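Tetracycline Repressor, class A (Pseudomonas sp., PDB 5MRU) represses the tetracycline resistance gene by binding its operator DNA through a helix-turn-helix, and binds it less tightly once tetracycline is bound. Local coordinates at residues A58-N63 and R84-A89. Numbering follows the deposited sequence.
Sequences AMLAEN and RSFRQA. With TDC (5a,6-anhydrotetracycline), chain B.
Ala89 CB lies against the last turn of helix 48-63, where Leu60 CD2 meets it at 3.6 Å and the carbonyl oxygen of Met59 lies close by. Asn63 closes in from the C-terminal end of that turn, its CB 3.8 Å from Ala89 CA, and Asn63 and Ala89 are the nearest CA pair, 4.9 Å apart. The axes of segments 58-63 and 84-89 approach to 9.0 Å, with 122° between their N-to-C directions.

Leu60 divides its two methyls. CD2 sits at the edge of the Phe86 ring, in its plane, 3.9 Å from Phe86 CD1, while CD1 faces the amide nitrogen N21 of the bound anhydrotetracycline. Phe86 has CG anti to its backbone N (chi1 -179°), and its ring reaches the drug, whose O1C stands 3.3 Å above the ring centre. His100, a probable magnesium ligand, meets Phe86 edge-to-face.

The open side is at Asn63, which is partly exposed and touches Ala89 through CB. Ser85 is buried but touches loosely: its OG stays 3.8 Å from Asn63 O and instead takes the backbone N-H groups of Ser65 and Thr66, just past the helix end.

The two segments are thus joined by apolar and van der Waals contact alone. Since Leu60 and Phe86 touch both each other and the drug, this interface is consistent with a route from the pocket to helix 48-63 and the DNA-binding region.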
ATOM      1  N   ALA A  58      -3.070  17.230  -6.257  1.00 46.37           N
ATOM      2  CA  ALA A  58      -4.420  17.737  -6.522  1.00 49.27           C
ATOM      3  C   ALA A  58      -5.492  16.963  -5.764  1.00 49.32           C
ATOM      4  O   ALA A  58      -6.461  17.546  -5.235  1.00 53.91           O
ATOM      5  CB  ALA A  58      -4.723  17.712  -8.004  1.00 46.92           C
ATOM      6  N   MET A  59      -5.297  15.658  -5.681  1.00 43.79           N
ATOM      7  CA  MET A  59      -6.257  14.818  -5.016  1.00 44.03           C
ATOM      8  C   MET A  59      -6.468  15.230  -3.585  1.00 46.37           C
ATOM      9  O   MET A  59      -7.593  15.252  -3.117  1.00 52.70           O
ATOM     10  CB  MET A  59      -5.834  13.367  -5.110  1.00 41.18           C
ATOM     11  CG  MET A  59      -6.162  12.786  -6.462  1.00 38.85           C
ATOM     12  SD  MET A  59      -5.722  11.058  -6.473  1.00 38.15           S
ATOM     13  CE  MET A  59      -5.357  10.931  -8.213  1.00 36.93           C
ATOM     14  N   LEU A  60      -5.379  15.589  -2.925  1.00 46.52           N
ATOM     15  CA  LEU A  60      -5.399  16.080  -1.545  1.00 49.20           C
ATOM     16  C   LEU A  60      -5.930  17.490  -1.425  1.00 52.46           C
ATOM     17  O   LEU A  60      -6.664  17.804  -0.523  1.00 55.55           O
ATOM     18  CB  LEU A  60      -3.988  16.023  -0.935  1.00 50.00           C
ATOM     19  CG  LEU A  60      -3.255  14.656  -0.913  1.00 47.26           C
ATOM     20  CD1 LEU A  60      -1.968  14.708  -0.077  1.00 50.49           C
ATOM     21  CD2 LEU A  60      -4.169  13.522  -0.439  1.00 43.82           C
ATOM     22  N   ALA A  61      -5.520  18.361  -2.319  1.00 53.72           N
ATOM     23  CA  ALA A  61      -6.021  19.729  -2.304  1.00 59.61           C
ATOM     24  C   ALA A  61      -7.568  19.706  -2.300  1.00 61.41           C
ATOM     25  O   ALA A  61      -8.193  20.325  -1.464  1.00 66.48           O
ATOM     26  CB  ALA A  61      -5.468  20.514  -3.498  1.00 58.64           C
ATOM     27  N   GLU A  62      -8.143  18.916  -3.201  1.00 58.69           N
ATOM     28  CA  GLU A  62      -9.578  18.782  -3.383  1.00 61.13           C
ATOM     29  C   GLU A  62     -10.311  18.068  -2.253  1.00 62.42           C
ATOM     30  O   GLU A  62     -11.431  18.437  -1.954  1.00 65.88           O
ATOM     31  CB  GLU A  62      -9.848  18.002  -4.673  1.00 57.91           C
ATOM     32  CG  GLU A  62     -11.289  18.009  -5.170  1.00 61.76           C
ATOM     33  CD  GLU A  62     -11.420  17.207  -6.454  1.00 60.57           C
ATOM     34  OE1 GLU A  62     -11.570  15.972  -6.360  1.00 57.84           O
ATOM     35  OE2 GLU A  62     -11.329  17.796  -7.563  1.00 61.65           O
ATOM     36  N   ASN A  63      -9.730  17.025  -1.657  1.00 59.93           N
ATOM     37  CA  ASN A  63     -10.513  16.205  -0.706  1.00 61.82           C
ATOM     38  C   ASN A  63     -10.001  15.939   0.728  1.00 62.77           C
ATOM     39  O   ASN A  63     -10.790  15.511   1.585  1.00 63.05           O
ATOM     40  CB  ASN A  63     -10.852  14.875  -1.378  1.00 58.01           C
ATOM     41  CG  ASN A  63     -12.090  14.961  -2.238  1.00 60.56           C
ATOM     42  OD1 ASN A  63     -13.190  15.276  -1.750  1.00 67.08           O
ATOM     43  ND2 ASN A  63     -11.929  14.668  -3.522  1.00 57.54           N
ATOM     44  N   ARG A  84      -8.891   9.130   8.023  1.00 48.63           N
ATOM     45  CA  ARG A  84     -10.155   9.028   7.309  1.00 47.38           C
ATOM     46  C   ARG A  84     -10.168   9.936   6.126  1.00 46.33           C
ATOM     47  O   ARG A  84     -10.641   9.556   5.043  1.00 48.23           O
ATOM     48  CB  ARG A  84     -11.312   9.380   8.237  1.00 49.43           C
ATOM     49  CG  ARG A  84     -11.708   8.191   9.054  1.00 50.23           C
ATOM     50  CD  ARG A  84     -12.601   8.628  10.149  1.00 55.10           C
ATOM     51  NE  ARG A  84     -13.250   7.498  10.785  1.00 57.16           N
ATOM     52  CZ  ARG A  84     -13.767   7.549  12.012  1.00 61.86           C
ATOM     53  NH1 ARG A  84     -13.708   8.675  12.726  1.00 63.84           N
ATOM     54  NH2 ARG A  84     -14.342   6.469  12.535  1.00 63.87           N
ATOM     55  N   SER A  85      -9.662  11.144   6.332  1.00 47.35           N
ATOM     56  CA  SER A  85      -9.716  12.175   5.305  1.00 46.81           C
ATOM     57  C   SER A  85      -8.709  11.944   4.180  1.00 44.39           C
ATOM     58  O   SER A  85      -9.004  12.178   3.017  1.00 41.80           O
ATOM     59  CB  SER A  85      -9.441  13.492   5.953  1.00 50.08           C
ATOM     60  OG  SER A  85      -9.672  14.499   5.035  1.00 51.99           O
ATOM     61  N   PHE A  86      -7.501  11.514   4.548  1.00 45.82           N
ATOM     62  CA  PHE A  86      -6.485  11.102   3.594  1.00 44.02           C
ATOM     63  C   PHE A  86      -7.089  10.027   2.692  1.00 43.59           C
ATOM     64  O   PHE A  86      -7.217  10.220   1.489  1.00 42.73           O
ATOM     65  CB  PHE A  86      -5.259  10.583   4.350  1.00 44.50           C
ATOM     66  CG  PHE A  86      -4.101  10.133   3.463  1.00 42.14           C
ATOM     67  CD1 PHE A  86      -3.700  10.869   2.377  1.00 40.69           C
ATOM     68  CD2 PHE A  86      -3.380   8.998   3.783  1.00 41.57           C
ATOM     69  CE1 PHE A  86      -2.633  10.486   1.596  1.00 40.53           C
ATOM     70  CE2 PHE A  86      -2.305   8.591   3.002  1.00 41.53           C
ATOM     71  CZ  PHE A  86      -1.930   9.344   1.897  1.00 41.28           C
ATOM     72  N   ARG A  87      -7.545   8.947   3.317  1.00 44.91           N
ATOM     73  CA  ARG A  87      -8.118   7.789   2.634  1.00 43.58           C
ATOM     74  C   ARG A  87      -9.145   8.147   1.615  1.00 41.19           C
ATOM     75  O   ARG A  87      -9.137   7.617   0.540  1.00 38.39           O
ATOM     76  CB  ARG A  87      -8.789   6.863   3.642  1.00 45.25           C
ATOM     77  CG  ARG A  87      -9.575   5.763   2.989  1.00 46.01           C
ATOM     78  CD  ARG A  87      -9.752   4.584   3.923  1.00 51.32           C
ATOM     79  NE  ARG A  87     -10.535   3.465   3.341  1.00 53.55           N
ATOM     80  CZ  ARG A  87     -11.862   3.323   3.422  1.00 52.25           C
ATOM     81  NH1 ARG A  87     -12.586   4.237   4.022  1.00 54.61           N
ATOM     82  NH2 ARG A  87     -12.468   2.266   2.893  1.00 52.43           N
ATOM     83  N   GLN A  88     -10.060   9.020   1.971  1.00 44.40           N
ATOM     84  CA  GLN A  88     -11.101   9.462   1.012  1.00 46.09           C
ATOM     85  C   GLN A  88     -10.521  10.251  -0.171  1.00 46.30           C
ATOM     86  O   GLN A  88     -11.036  10.162  -1.301  1.00 46.46           O
ATOM     87  CB  GLN A  88     -12.199  10.271   1.721  1.00 48.44           C
ATOM     88  CG  GLN A  88     -13.041   9.433   2.686  1.00 50.83           C
ATOM     89  CD  GLN A  88     -13.710   8.233   2.007  1.00 51.30           C
ATOM     90  OE1 GLN A  88     -13.886   7.171   2.623  1.00 52.34           O
ATOM     91  NE2 GLN A  88     -14.060   8.387   0.722  1.00 50.17           N
ATOM     92  N   ALA A  89      -9.436  10.995   0.069  1.00 45.44           N
ATOM     93  CA  ALA A  89      -8.748  11.686  -1.025  1.00 42.49           C
ATOM     94  C   ALA A  89      -8.185  10.666  -2.016  1.00 38.30           C
ATOM     95  O   ALA A  89      -8.251  10.845  -3.219  1.00 37.65           O
ATOM     96  CB  ALA A  89      -7.646  12.556  -0.454  1.00 44.77           C
TER
HETATM   97  O12 TDC B 301       1.702  10.990   2.492  1.00 47.76           O
HETATM   98  C12 TDC B 301       1.845  11.594   3.591  1.00 53.38           C
HETATM   99  C1B TDC B 301       3.195  11.789   4.166  1.00 59.87           C
HETATM  100  C11 TDC B 301       4.300  11.358   3.446  1.00 61.77           C
HETATM  101  O11 TDC B 301       4.150  10.734   2.217  1.00 57.58           O
HETATM  102  C1A TDC B 301       5.580  11.530   3.945  1.00 68.20           C
HETATM  103  C10 TDC B 301       6.677  11.090   3.219  1.00 71.58           C
HETATM  104  O10 TDC B 301       6.565  10.460   1.989  1.00 71.30           O
HETATM  105  C9  TDC B 301       8.028  11.290   3.758  1.00 77.30           C
HETATM  106  C8  TDC B 301       8.166  11.918   4.978  1.00 79.00           C
HETATM  107  C7  TDC B 301       7.042  12.341   5.668  1.00 77.28           C
HETATM  108  C61 TDC B 301       5.751  12.158   5.179  1.00 71.61           C
HETATM  109  C6  TDC B 301       4.619  12.598   5.905  1.00 70.34           C
HETATM  110  C62 TDC B 301       4.712  13.279   7.238  1.00 74.70           C
HETATM  111  C51 TDC B 301       3.337  12.421   5.395  1.00 64.07           C
HETATM  112  C5  TDC B 301       2.129  12.881   6.190  1.00 63.43           C
HETATM  113  C1C TDC B 301       0.682  12.200   4.324  1.00 53.49           C
HETATM  114  C1  TDC B 301       0.614  13.708   4.060  1.00 56.45           C
HETATM  115  O1  TDC B 301       1.386  14.220   3.253  1.00 57.20           O
HETATM  116  O1C TDC B 301      -0.531  11.555   4.021  1.00 47.88           O
HETATM  117  C41 TDC B 301       0.865  12.098   5.807  1.00 58.08           C
HETATM  118  C4  TDC B 301      -0.359  12.625   6.624  1.00 59.19           C
HETATM  119  N4  TDC B 301      -1.383  11.643   7.147  1.00 59.61           N
HETATM  120  C43 TDC B 301      -1.691  10.499   6.243  1.00 55.46           C
HETATM  121  C42 TDC B 301      -0.815  11.089   8.424  1.00 63.20           C
HETATM  122  C3  TDC B 301      -0.993  13.858   5.964  1.00 58.52           C
HETATM  123  O3  TDC B 301      -1.906  14.381   6.587  1.00 58.58           O
HETATM  124  C2  TDC B 301      -0.443  14.421   4.753  1.00 59.46           C
HETATM  125  C21 TDC B 301      -0.975  15.679   4.203  1.00 63.09           C
HETATM  126  O21 TDC B 301      -1.836  16.319   4.826  1.00 65.03           O
HETATM  127  N21 TDC B 301      -0.460  16.236   3.086  1.00 64.87           N